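Local coordinates for protein putative alpha-L-fucosidase (Bacteroides thetaiotaomicron, PDB 3EYP) that probably hydrolyses alpha-L-fucosidic linkages, as a putative lipoprotein of glycoside hydrolase family 29 that joins a barrel domain to a beta-sandwich domain, at residues A[120-125]-A[151-156]; A[183-188]-A[192-197]; A[335-340]-A[444-449]; A[379-384]-A[394-399]. All coordinates share one frame; numbering follows the deposited sequence.

Overall arrangement
The four contacts divide between two domains. Interactions 1 and 2 lie in the TIM-barrel-like fucosidase domain, their centres about 10 Å apart; both pack a helix onto the same parallel sheet, and they meet where S155 OG bonds to K188 NZ at 2.8 Å. Interactions 3 and 4 belong to the F5/8 type C domain, with centres about 15 Å apart. Neighbouring strands of one sheet connect them, H449 N approaching E384 O at 2.7 Å, a probable hydrogen bond. Between the pairs, nearest atoms remain at least about 19 Å apart. In barrels of this type the active site lies at the C-terminal strand ends, toward which strands 119-124 and 193-195 run.

Interaction 1. Residues A[120-125]-A[151-156]; sequences AGIYLG and GELMSD
I122 and L124 from strand 119-124 receive L153 of helix 139-155 in the hydrophobic layer between the inner sheet and outer helices of a TIM-barrel-like domain. One methyl group does most of the work: L153 CD1 lies 3.8 Å from L124 CD1 and 4.1 Å from I122 CG2, and L124 CD2 is close to it as well. It therefore touches both residues whose CB points outward from the strand, while Y123 between them points the opposite way. For I122, chi1 of -61° sets CG2 against the L153 methyl and leaves CG1 on the other branch, where M154 CE approaches it at 4.4 Å, a looser contact. M154 leaves the helix flank, and its bent chain carries CE back to the strand. The backbones stay well apart, their local axes 10.3 Å from each other and antiparallel within 7° (173°), so side chains alone fill the interval.

Further out, W84 packs on both L124 and L153, and V106 of helix 105-116 touches I122, so W84 and V106 extend the same apolar layer. Backbone bonds from I122 to E162 and W164 hold its strand in the sheet. On the inner side, the Y123 ring meets H77 and W164, and its OH bonds to D166. The carbonyl of L124 is tied to the helix as well, through a hydrogen bond from its O to Y146 OH.

Interaction 2. Residues A[183-188]-A[192-197]; sequences KIVREK and CVIFGT
I194 and R186 touch and also converge on D205 OD2, I194 N by a hydrogen bond and R186 NH1 by a long, weak ion pair. They belong to a beta-alpha-beta unit of the TIM-barrel-like domain, in which helix 175-188 leads back antiparallel into strand 193-195 at 157° between local axes. R186 bends at chi2 (80°) and chi3, which folds its guanidinium back to the start of the strand. There NH2 bonds to Q189 O. A bond from NH1 to C192 O, at 3.1 Å, is weak, at an N-H...O angle of 121°, and doubtful, since the position of that oxygen is uncertain.

The apolar half is better defined. V185 CG1 reaches C192 CB at 3.9 Å and I194 CD1 at 4.1 Å. I194 CD1 also lies 3.7 Å from R186 NH1, approaching the guanidinium obliquely. Were I194 replaced by an alanine, the loss of CD1 would probably open a gap beside V185 CG1 and leave the R186 guanidinium without the methyl next to NH1. T163 of the adjacent strand 162-164 packs on both V185 and C192. L150 of helix 139-155 also packs on V185, whose CG1 is 3.9 Å from C192 SG.

Interaction 3. Residues A[335-340]-A[444-449]; sequences ATNVRG and ACPAIH
N337 and R339 meet P446 and C445 in a sparse van der Waals contact between a loop that follows strand 332-335 and the segment leading into strand 447-454. Only 108 Å² is buried, and two approaches account for it. N337 ND2 stands 4.0 Å from P446 CD, the two side chains crossing at a slant; C445 SG lies 3.9 Å from R339 NH1, neither squarely over the guanidinium face nor at its edge. Neither pair is a polar bond.

The polar ends are engaged by the chain that runs between the two segments. N337 OD1 accepts from K360 N, while its ND2 donates to E363 O and K365 O, so both ends of the amide are held and its rotation about CB-CG is probably fixed by these bonds and not by the proline. R339 NH2 forms a salt bridge with D361 OD1, and NH1 hydrogen-bonds to G359 O. In this F5/8 type C domain, a beta sandwich, residues near 359 thus act as an intermediary: G359 also pairs through its backbone with P446, and F357 lies against both V338 and P446.

R339 has CG anti to its N (chi1 -174°), an extended chain that carries the guanidinium past C445 to D361 and G359. N337 has positive phi and psi (60° and 61°), a left-handed conformation at the bend, and its CB points across to P446.

Interaction 4. Residues A[379-384]-A[394-399]; sequences DCLMIE and TKWSVE
I383 lies over one face of the W396 indole while L381 comes to its rim, so the ring is met from two different directions. I383 CG2 stands 3.9 Å from the centroid of the six-membered ring and 23° off its normal, a CH-pi contact displaced toward the rim; its closest ring atoms include CH2 at 3.7 Å. The two side chains run past each other in opposite directions, with the CG2 branch and not CD1 against the ring. L381 CD1 is near the indole plane, at the edge, 4.2 Å from CZ3. The other leucine branch turns to V398: CD2 and V398 CG1 meet tip to tip at 4.0 Å. Within its own strand, V398 CG2 also lies in the indole plane, at the edge.

W396 has CG between its backbone N and carbonyl carbon (chi1 59°), which swings the indole off its strand and across the gap. Strands 380-385 and 393-401 belong to the two different sheets of an F5/8 type C beta sandwich; their local axes pass 10.3 Å apart, at 145°. F451 of strand 447-454 packs on both I383 and V398, and the indole NE1 bonds to A418 O, which probably helps fix the turn of the ring. A leucine in place of W396 would probably leave I383 CG2 without an aromatic face and A418 O without its donor.

Every group meeting between these two strands is hydrocarbon or aromatic carbon; the indole's polar bond goes to A418. The sheets are thus held together at this point by shape and burial, through dispersion forces without a directional polar bond.

Interaction 1. Residues A[120-125]-A[151-156]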
loop_
_atom_site.group_PDB
_atom_site.type_symbol
_atom_site.label_atom_id
_atom_site.label_comp_id
_atom_site.label_asym_id
_atom_site.label_seq_id
_atom_site.Cartn_x
_atom_site.Cartn_y
_atom_site.Cartn_z
ATOM N N ALA A 120 -0.562 -5.290 -13.064
ATOM C CA ALA A 120 0.643 -6.129 -12.821
ATOM C C ALA A 120 1.806 -5.286 -12.357
ATOM O O ALA A 120 2.021 -4.167 -12.813
ATOM C CB ALA A 120 1.064 -6.907 -14.085
ATOM N N GLY A 121 2.535 -5.836 -11.410
ATOM C CA GLY A 121 3.798 -5.256 -10.984
ATOM C C GLY A 121 4.872 -6.310 -10.822
ATOM O O GLY A 121 4.603 -7.517 -10.751
ATOM N N ILE A 122 6.082 -5.807 -10.753
ATOM C CA ILE A 122 7.296 -6.580 -10.706
ATOM C C ILE A 122 8.266 -6.198 -9.588
ATOM O O ILE A 122 8.630 -5.025 -9.387
ATOM C CB ILE A 122 8.091 -6.411 -12.024
ATOM C CG1 ILE A 122 7.309 -6.909 -13.269
ATOM C CG2 ILE A 122 9.372 -7.113 -11.934
ATOM C CD1 ILE A 122 6.943 -8.464 -13.213
ATOM N N TYR A 123 8.633 -7.218 -8.837
ATOM C CA TYR A 123 9.732 -7.161 -7.843
ATOM C C TYR A 123 10.951 -7.839 -8.511
ATOM O O TYR A 123 10.907 -9.011 -8.884
ATOM C CB TYR A 123 9.273 -7.862 -6.558
ATOM C CG TYR A 123 10.311 -8.090 -5.455
ATOM C CD1 TYR A 123 10.078 -7.620 -4.174
ATOM C CD2 TYR A 123 11.505 -8.766 -5.698
ATOM C CE1 TYR A 123 10.975 -7.840 -3.156
ATOM C CE2 TYR A 123 12.433 -8.962 -4.693
ATOM C CZ TYR A 123 12.153 -8.509 -3.404
ATOM O OH TYR A 123 13.068 -8.701 -2.376
ATOM N N LEU A 124 11.986 -7.054 -8.705
ATOM C CA LEU A 124 13.268 -7.506 -9.320
ATOM C C LEU A 124 14.424 -7.090 -8.415
ATOM O O LEU A 124 14.832 -5.949 -8.406
ATOM C CB LEU A 124 13.460 -6.895 -10.702
ATOM C CG LEU A 124 14.631 -7.349 -11.585
ATOM C CD1 LEU A 124 14.486 -8.859 -11.975
ATOM C CD2 LEU A 124 14.716 -6.471 -12.776
ATOM N N GLY A 125 14.898 -8.077 -7.648
ATOM C CA GLY A 125 15.775 -7.905 -6.493
ATOM C C GLY A 125 17.074 -7.187 -6.793
ATOM O O GLY A 125 17.882 -7.677 -7.568
ATOM N N GLY A 151 15.024 -4.303 -18.921
ATOM C CA GLY A 151 14.562 -4.102 -20.277
ATOM C C GLY A 151 13.641 -5.161 -20.824
ATOM O O GLY A 151 12.659 -4.872 -21.533
ATOM N N GLU A 152 13.946 -6.408 -20.503
ATOM C CA GLU A 152 13.068 -7.484 -20.861
ATOM C C GLU A 152 11.715 -7.300 -20.163
ATOM O O GLU A 152 10.654 -7.375 -20.778
ATOM C CB GLU A 152 13.681 -8.881 -20.510
ATOM C CG GLU A 152 14.979 -9.205 -21.249
ATOM C CD GLU A 152 15.486 -10.548 -20.910
ATOM O OE1 GLU A 152 15.499 -10.816 -19.698
ATOM O OE2 GLU A 152 15.940 -11.324 -21.799
ATOM N N LEU A 153 11.752 -7.064 -18.864
ATOM C CA LEU A 153 10.512 -7.097 -18.053
ATOM C C LEU A 153 9.633 -5.878 -18.288
ATOM O O LEU A 153 8.374 -5.908 -18.127
ATOM C CB LEU A 153 10.854 -7.231 -16.536
ATOM C CG LEU A 153 11.413 -8.615 -16.169
ATOM C CD1 LEU A 153 11.891 -8.738 -14.725
ATOM C CD2 LEU A 153 10.427 -9.685 -16.504
ATOM N N MET A 154 10.292 -4.804 -18.687
ATOM C CA MET A 154 9.596 -3.493 -18.919
ATOM C C MET A 154 9.140 -3.306 -20.368
ATOM O O MET A 154 8.411 -2.346 -20.701
ATOM C CB MET A 154 10.491 -2.299 -18.528
ATOM C CG MET A 154 10.730 -2.067 -16.997
ATOM S SD MET A 154 9.324 -2.017 -15.846
ATOM C CE MET A 154 9.553 -3.654 -15.130
ATOM N N SER A 155 9.572 -4.246 -21.207
ATOM C CA SER A 155 9.305 -4.215 -22.643
ATOM C C SER A 155 8.341 -5.279 -23.132
ATOM O O SER A 155 7.556 -5.043 -24.044
ATOM C CB SER A 155 10.600 -4.332 -23.456
ATOM O OG SER A 155 11.530 -3.284 -23.214
ATOM N N ASP A 156 8.456 -6.490 -22.624
ATOM C CA ASP A 156 7.868 -7.627 -23.333
ATOM C C ASP A 156 6.701 -8.280 -22.580
ATOM O O ASP A 156 6.179 -9.302 -22.995
ATOM C CB ASP A 156 8.917 -8.716 -23.653
ATOM C CG ASP A 156 10.095 -8.194 -24.509
ATOM O OD1 ASP A 156 9.880 -7.352 -25.409
ATOM O OD2 ASP A 156 11.245 -8.636 -24.253
#

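Interaction 2. Residues A[183-188]-A[192-197]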
loop_
_atom_site.group_PDB
_atom_site.type_symbol
_atom_site.label_atom_id
_atom_site.label_comp_id
_atom_site.label_asym_id
_atom_site.label_seq_id
_atom_site.Cartn_x
_atom_site.Cartn_y
_atom_site.Cartn_z
ATOM N N LYS A 183 15.779 5.259 -15.545
ATOM C CA LYS A 183 15.568 5.784 -16.906
ATOM C C LYS A 183 14.862 4.758 -17.776
ATOM O O LYS A 183 13.980 5.068 -18.612
ATOM C CB LYS A 183 16.915 6.221 -17.552
ATOM C CG LYS A 183 17.471 7.527 -16.943
ATOM C CD LYS A 183 18.769 8.026 -17.630
ATOM C CE LYS A 183 18.711 7.980 -19.159
ATOM N NZ LYS A 183 18.657 9.340 -19.892
ATOM N N ILE A 184 15.207 3.500 -17.549
ATOM C CA ILE A 184 14.550 2.410 -18.282
ATOM C C ILE A 184 13.111 2.310 -17.913
ATOM O O ILE A 184 12.239 2.279 -18.769
ATOM C CB ILE A 184 15.260 1.045 -18.102
ATOM C CG1 ILE A 184 16.627 1.126 -18.780
ATOM C CG2 ILE A 184 14.370 -0.093 -18.607
ATOM C CD1 ILE A 184 17.718 0.322 -18.129
ATOM N N VAL A 185 12.869 2.214 -16.625
ATOM C CA VAL A 185 11.476 2.131 -16.126
ATOM C C VAL A 185 10.595 3.271 -16.656
ATOM O O VAL A 185 9.482 3.087 -17.233
ATOM C CB VAL A 185 11.409 1.979 -14.555
ATOM C CG1 VAL A 185 9.961 1.984 -14.055
ATOM C CG2 VAL A 185 12.122 0.636 -14.055
ATOM N N ARG A 186 11.133 4.466 -16.513
ATOM C CA ARG A 186 10.366 5.699 -16.744
ATOM C C ARG A 186 10.054 5.812 -18.251
ATOM O O ARG A 186 8.962 6.183 -18.672
ATOM C CB ARG A 186 11.160 6.888 -16.226
ATOM C CG ARG A 186 10.372 8.085 -15.798
ATOM C CD ARG A 186 9.761 7.955 -14.389
ATOM N NE ARG A 186 8.681 7.022 -14.523
ATOM C CZ ARG A 186 8.175 6.281 -13.551
ATOM N NH1 ARG A 186 8.579 6.409 -12.281
ATOM N NH2 ARG A 186 7.226 5.451 -13.873
ATOM N N GLU A 187 11.032 5.462 -19.068
ATOM C CA GLU A 187 10.854 5.517 -20.522
ATOM C C GLU A 187 9.868 4.484 -21.041
ATOM O O GLU A 187 8.950 4.770 -21.812
ATOM C CB GLU A 187 12.197 5.408 -21.244
ATOM C CG GLU A 187 12.005 5.099 -22.730
ATOM C CD GLU A 187 13.300 5.050 -23.485
ATOM O OE1 GLU A 187 13.722 3.931 -23.865
ATOM O OE2 GLU A 187 13.895 6.136 -23.710
ATOM N N LYS A 188 10.005 3.268 -20.562
ATOM C CA LYS A 188 9.229 2.187 -21.126
ATOM C C LYS A 188 7.853 2.076 -20.521
ATOM O O LYS A 188 6.944 1.584 -21.139
ATOM C CB LYS A 188 9.968 0.859 -20.950
ATOM C CG LYS A 188 11.248 0.846 -21.760
ATOM C CD LYS A 188 11.881 -0.525 -21.809
ATOM C CE LYS A 188 13.050 -0.559 -22.796
ATOM N NZ LYS A 188 12.546 -0.853 -24.192
ATOM N N CYS A 192 4.460 3.628 -14.301
ATOM C CA CYS A 192 5.006 2.693 -13.314
ATOM C C CYS A 192 5.521 3.417 -12.069
ATOM O O CYS A 192 6.419 4.231 -12.099
ATOM C CB CYS A 192 6.108 1.809 -13.891
ATOM S SG CYS A 192 6.613 0.474 -12.697
ATOM N N VAL A 193 4.935 3.041 -10.965
ATOM C CA VAL A 193 5.294 3.554 -9.622
ATOM C C VAL A 193 6.486 2.778 -9.128
ATOM O O VAL A 193 6.532 1.538 -9.168
ATOM C CB VAL A 193 4.141 3.317 -8.613
ATOM C CG1 VAL A 193 4.579 3.612 -7.235
ATOM C CG2 VAL A 193 2.903 4.118 -8.940
ATOM N N ILE A 194 7.479 3.518 -8.675
ATOM C CA ILE A 194 8.683 2.926 -8.097
ATOM C C ILE A 194 8.729 2.955 -6.564
ATOM O O ILE A 194 8.676 4.032 -5.957
ATOM C CB ILE A 194 9.923 3.569 -8.653
ATOM C CG1 ILE A 194 10.022 3.333 -10.167
ATOM C CG2 ILE A 194 11.169 3.057 -7.894
ATOM C CD1 ILE A 194 11.134 4.224 -10.813
ATOM N N PHE A 195 8.762 1.758 -5.979
ATOM C CA PHE A 195 9.022 1.597 -4.510
ATOM C C PHE A 195 10.528 1.593 -4.419
ATOM O O PHE A 195 11.193 0.671 -4.909
ATOM C CB PHE A 195 8.437 0.311 -3.928
ATOM C CG PHE A 195 8.784 0.078 -2.493
ATOM C CD1 PHE A 195 7.923 0.492 -1.462
ATOM C CD2 PHE A 195 9.951 -0.578 -2.153
ATOM C CE1 PHE A 195 8.239 0.279 -0.111
ATOM C CE2 PHE A 195 10.272 -0.829 -0.779
ATOM C CZ PHE A 195 9.419 -0.390 0.223
ATOM N N GLY A 196 11.068 2.646 -3.801
ATOM C CA GLY A 196 12.529 2.838 -3.744
ATOM C C GLY A 196 13.053 2.958 -2.329
ATOM O O GLY A 196 12.418 3.514 -1.434
ATOM N N THR A 197 14.202 2.366 -2.143
ATOM C CA THR A 197 14.867 2.331 -0.855
ATOM C C THR A 197 16.310 2.764 -1.033
ATOM O O THR A 197 16.896 2.701 -2.120
ATOM C CB THR A 197 14.870 0.914 -0.314
ATOM O OG1 THR A 197 15.351 0.027 -1.363
ATOM C CG2 THR A 197 13.447 0.512 0.163
#

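Interaction 3. Residues A[335-340]-A[444-449]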
loop_
_atom_site.group_PDB
_atom_site.type_symbol
_atom_site.label_atom_id
_atom_site.label_comp_id
_atom_site.label_asym_id
_atom_site.label_seq_id
_atom_site.Cartn_x
_atom_site.Cartn_y
_atom_site.Cartn_z
ATOM N N ALA A 335 -22.039 24.334 9.815
ATOM C CA ALA A 335 -20.614 24.541 9.928
ATOM C C ALA A 335 -20.224 26.005 10.052
ATOM O O ALA A 335 -20.876 26.878 9.536
ATOM C CB ALA A 335 -19.900 23.917 8.716
ATOM N N THR A 336 -19.110 26.232 10.724
ATOM C CA THR A 336 -18.345 27.467 10.586
ATOM C C THR A 336 -17.395 27.310 9.398
ATOM O O THR A 336 -17.068 26.217 8.949
ATOM C CB THR A 336 -17.534 27.804 11.880
ATOM O OG1 THR A 336 -16.553 26.794 12.118
ATOM C CG2 THR A 336 -18.451 27.898 13.114
ATOM N N ASN A 337 -17.006 28.431 8.855
ATOM C CA ASN A 337 -15.979 28.512 7.821
ATOM C C ASN A 337 -16.310 27.736 6.558
ATOM O O ASN A 337 -15.589 26.817 6.171
ATOM C CB ASN A 337 -14.630 28.055 8.387
ATOM C CG ASN A 337 -13.473 28.384 7.457
ATOM O OD1 ASN A 337 -13.622 29.261 6.584
ATOM N ND2 ASN A 337 -12.320 27.650 7.595
ATOM N N VAL A 338 -17.403 28.106 5.907
ATOM C CA VAL A 338 -17.822 27.439 4.680
ATOM C C VAL A 338 -17.448 28.302 3.507
ATOM O O VAL A 338 -17.807 29.482 3.418
ATOM C CB VAL A 338 -19.310 27.183 4.643
ATOM C CG1 VAL A 338 -19.690 26.476 3.331
ATOM C CG2 VAL A 338 -19.738 26.363 5.844
ATOM N N ARG A 339 -16.701 27.728 2.586
ATOM C CA ARG A 339 -16.225 28.511 1.452
ATOM C C ARG A 339 -17.374 29.006 0.529
ATOM O O ARG A 339 -17.321 30.094 -0.038
ATOM C CB ARG A 339 -15.234 27.728 0.634
ATOM C CG ARG A 339 -14.623 28.526 -0.446
ATOM C CD ARG A 339 -13.498 27.730 -0.998
ATOM N NE ARG A 339 -12.564 28.482 -1.826
ATOM C CZ ARG A 339 -11.384 28.947 -1.420
ATOM N NH1 ARG A 339 -10.979 28.762 -0.185
ATOM N NH2 ARG A 339 -10.605 29.587 -2.277
ATOM N N GLY A 340 -18.369 28.162 0.356
ATOM C CA GLY A 340 -19.396 28.365 -0.657
ATOM C C GLY A 340 -20.303 27.185 -0.811
ATOM O O GLY A 340 -20.030 26.102 -0.299
ATOM N N ALA A 444 -3.402 25.240 5.943
ATOM C CA ALA A 444 -4.354 25.924 5.062
ATOM C C ALA A 444 -5.806 25.570 5.367
ATOM O O ALA A 444 -6.110 24.687 6.145
ATOM C CB ALA A 444 -4.037 25.684 3.577
ATOM N N CYS A 445 -6.703 26.309 4.745
ATOM C CA CYS A 445 -8.132 26.091 4.982
ATOM C C CYS A 445 -8.418 24.633 4.638
ATOM O O CYS A 445 -7.816 24.109 3.737
ATOM C CB CYS A 445 -9.023 27.010 4.170
ATOM S SG CYS A 445 -8.848 26.893 2.433
ATOM N N PRO A 446 -9.334 23.995 5.343
ATOM C CA PRO A 446 -9.655 22.566 5.095
ATOM C C PRO A 446 -10.240 22.275 3.732
ATOM O O PRO A 446 -10.938 23.090 3.134
ATOM C CB PRO A 446 -10.695 22.240 6.154
ATOM C CG PRO A 446 -11.148 23.538 6.720
ATOM C CD PRO A 446 -10.118 24.569 6.443
ATOM N N ALA A 447 -9.935 21.080 3.265
ATOM C CA ALA A 447 -10.505 20.523 2.028
ATOM C C ALA A 447 -10.726 19.035 2.226
ATOM O O ALA A 447 -9.760 18.269 2.199
ATOM C CB ALA A 447 -9.560 20.765 0.865
ATOM N N ILE A 448 -11.973 18.674 2.538
ATOM C CA ILE A 448 -12.330 17.320 2.985
ATOM C C ILE A 448 -13.410 16.655 2.115
ATOM O O ILE A 448 -14.561 17.151 1.968
ATOM C CB ILE A 448 -12.756 17.347 4.468
ATOM C CG1 ILE A 448 -11.580 17.886 5.319
ATOM C CG2 ILE A 448 -13.206 15.918 4.948
ATOM C CD1 ILE A 448 -11.974 18.552 6.620
ATOM N N HIS A 449 -13.038 15.502 1.583
ATOM C CA HIS A 449 -13.886 14.774 0.645
ATOM C C HIS A 449 -15.010 14.082 1.385
ATOM O O HIS A 449 -16.161 14.096 0.974
ATOM C CB HIS A 449 -13.100 13.684 -0.133
ATOM C CG HIS A 449 -12.493 14.156 -1.408
ATOM N ND1 HIS A 449 -13.253 14.684 -2.436
ATOM C CD2 HIS A 449 -11.221 14.090 -1.874
ATOM C CE1 HIS A 449 -12.458 14.999 -3.448
ATOM N NE2 HIS A 449 -11.226 14.628 -3.142
#

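Interaction 4. Residues A[379-384]-A[394-399]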
loop_
_atom_site.group_PDB
_atom_site.type_symbol
_atom_site.label_atom_id
_atom_site.label_comp_id
_atom_site.label_asym_id
_atom_site.label_seq_id
_atom_site.Cartn_x
_atom_site.Cartn_y
_atom_site.Cartn_z
ATOM N N ASP A 379 -19.004 2.873 16.222
ATOM C CA ASP A 379 -17.746 2.453 16.823
ATOM C C ASP A 379 -16.528 2.561 15.864
ATOM O O ASP A 379 -15.515 1.934 16.056
ATOM C CB ASP A 379 -17.876 1.012 17.351
ATOM C CG ASP A 379 -18.175 -0.026 16.255
ATOM O OD1 ASP A 379 -18.238 0.323 15.047
ATOM O OD2 ASP A 379 -18.377 -1.229 16.612
ATOM N N CYS A 380 -16.692 3.368 14.836
ATOM C CA CYS A 380 -15.670 3.581 13.795
ATOM C C CYS A 380 -16.007 4.876 13.071
ATOM O O CYS A 380 -17.161 5.210 12.935
ATOM C CB CYS A 380 -15.701 2.396 12.788
ATOM S SG CYS A 380 -14.375 2.437 11.578
ATOM N N LEU A 381 -14.986 5.605 12.658
ATOM C CA LEU A 381 -15.142 6.781 11.822
ATOM C C LEU A 381 -13.949 6.918 10.879
ATOM O O LEU A 381 -12.875 6.316 11.085
ATOM C CB LEU A 381 -15.337 8.085 12.611
ATOM C CG LEU A 381 -14.247 8.489 13.607
ATOM C CD1 LEU A 381 -13.087 9.225 12.891
ATOM C CD2 LEU A 381 -14.810 9.291 14.787
ATOM N N MET A 382 -14.209 7.685 9.828
ATOM C CA MET A 382 -13.264 7.867 8.708
ATOM C C MET A 382 -13.380 9.269 8.125
ATOM O O MET A 382 -14.462 9.874 8.051
ATOM C CB MET A 382 -13.583 6.861 7.600
ATOM C CG MET A 382 -12.649 6.899 6.341
ATOM S SD MET A 382 -12.869 5.351 5.315
ATOM C CE MET A 382 -14.373 5.742 4.503
ATOM N N ILE A 383 -12.238 9.767 7.707
ATOM C CA ILE A 383 -12.124 11.091 7.161
ATOM C C ILE A 383 -11.082 11.059 6.035
ATOM O O ILE A 383 -10.066 10.377 6.147
ATOM C CB ILE A 383 -11.773 12.103 8.317
ATOM C CG1 ILE A 383 -11.888 13.556 7.859
ATOM C CG2 ILE A 383 -10.374 11.882 8.929
ATOM C CD1 ILE A 383 -11.957 14.476 9.054
ATOM N N GLU A 384 -11.408 11.744 4.949
ATOM C CA GLU A 384 -10.600 11.791 3.703
ATOM C C GLU A 384 -10.394 13.198 3.194
ATOM O O GLU A 384 -11.327 13.947 2.966
ATOM C CB GLU A 384 -11.257 10.956 2.590
ATOM C CG GLU A 384 -11.468 9.506 2.973
ATOM C CD GLU A 384 -12.307 8.727 1.964
ATOM O OE1 GLU A 384 -12.896 9.315 1.035
ATOM O OE2 GLU A 384 -12.380 7.497 2.094
ATOM N N THR A 394 -4.042 19.769 10.158
ATOM C CA THR A 394 -3.002 19.210 10.997
ATOM C C THR A 394 -3.395 18.929 12.415
ATOM O O THR A 394 -2.600 18.391 13.176
ATOM C CB THR A 394 -1.725 20.086 11.039
ATOM O OG1 THR A 394 -2.046 21.398 11.542
ATOM C CG2 THR A 394 -1.074 20.190 9.664
ATOM N N LYS A 395 -4.625 19.266 12.768
ATOM C CA LYS A 395 -5.163 18.823 14.054
ATOM C C LYS A 395 -6.663 18.742 13.951
ATOM O O LYS A 395 -7.290 19.624 13.351
ATOM C CB LYS A 395 -4.688 19.801 15.158
ATOM C CG LYS A 395 -5.101 19.424 16.542
ATOM C CD LYS A 395 -4.557 20.440 17.546
ATOM C CE LYS A 395 -5.200 20.233 18.919
ATOM N NZ LYS A 395 -4.999 21.479 19.769
ATOM N N TRP A 396 -7.213 17.646 14.433
ATOM C CA TRP A 396 -8.648 17.407 14.397
ATOM C C TRP A 396 -9.148 16.483 15.489
ATOM O O TRP A 396 -8.416 15.596 16.024
ATOM C CB TRP A 396 -9.112 16.888 13.022
ATOM C CG TRP A 396 -8.458 15.599 12.575
ATOM C CD1 TRP A 396 -7.233 15.460 12.022
ATOM C CD2 TRP A 396 -9.021 14.297 12.631
ATOM N NE1 TRP A 396 -6.994 14.142 11.719
ATOM C CE2 TRP A 396 -8.075 13.409 12.112
ATOM C CE3 TRP A 396 -10.233 13.790 13.096
ATOM C CZ2 TRP A 396 -8.304 12.027 12.029
ATOM C CZ3 TRP A 396 -10.449 12.432 13.023
ATOM C CH2 TRP A 396 -9.492 11.574 12.484
ATOM N N SER A 397 -10.398 16.726 15.841
ATOM C CA SER A 397 -11.089 15.916 16.865
ATOM C C SER A 397 -12.535 15.698 16.488
ATOM O O SER A 397 -13.103 16.425 15.700
ATOM C CB SER A 397 -11.053 16.562 18.227
ATOM O OG SER A 397 -9.772 16.994 18.557
ATOM N N VAL A 398 -13.088 14.651 17.063
ATOM C CA VAL A 398 -14.491 14.340 16.922
ATOM C C VAL A 398 -15.121 14.123 18.315
ATOM O O VAL A 398 -14.565 13.492 19.209
ATOM C CB VAL A 398 -14.733 13.113 15.943
ATOM C CG1 VAL A 398 -16.247 12.852 15.732
ATOM C CG2 VAL A 398 -14.018 13.319 14.560
ATOM N N GLU A 399 -16.283 14.738 18.456
ATOM C CA GLU A 399 -17.122 14.669 19.647
ATOM C C GLU A 399 -18.556 14.331 19.311
ATOM O O GLU A 399 -18.993 14.324 18.166
ATOM C CB GLU A 399 -17.085 16.020 20.369
ATOM C CG GLU A 399 -15.670 16.472 20.656
ATOM C CD GLU A 399 -15.596 17.926 21.099
ATOM O OE1 GLU A 399 -16.480 18.724 20.686
ATOM O OE2 GLU A 399 -14.656 18.263 21.852
#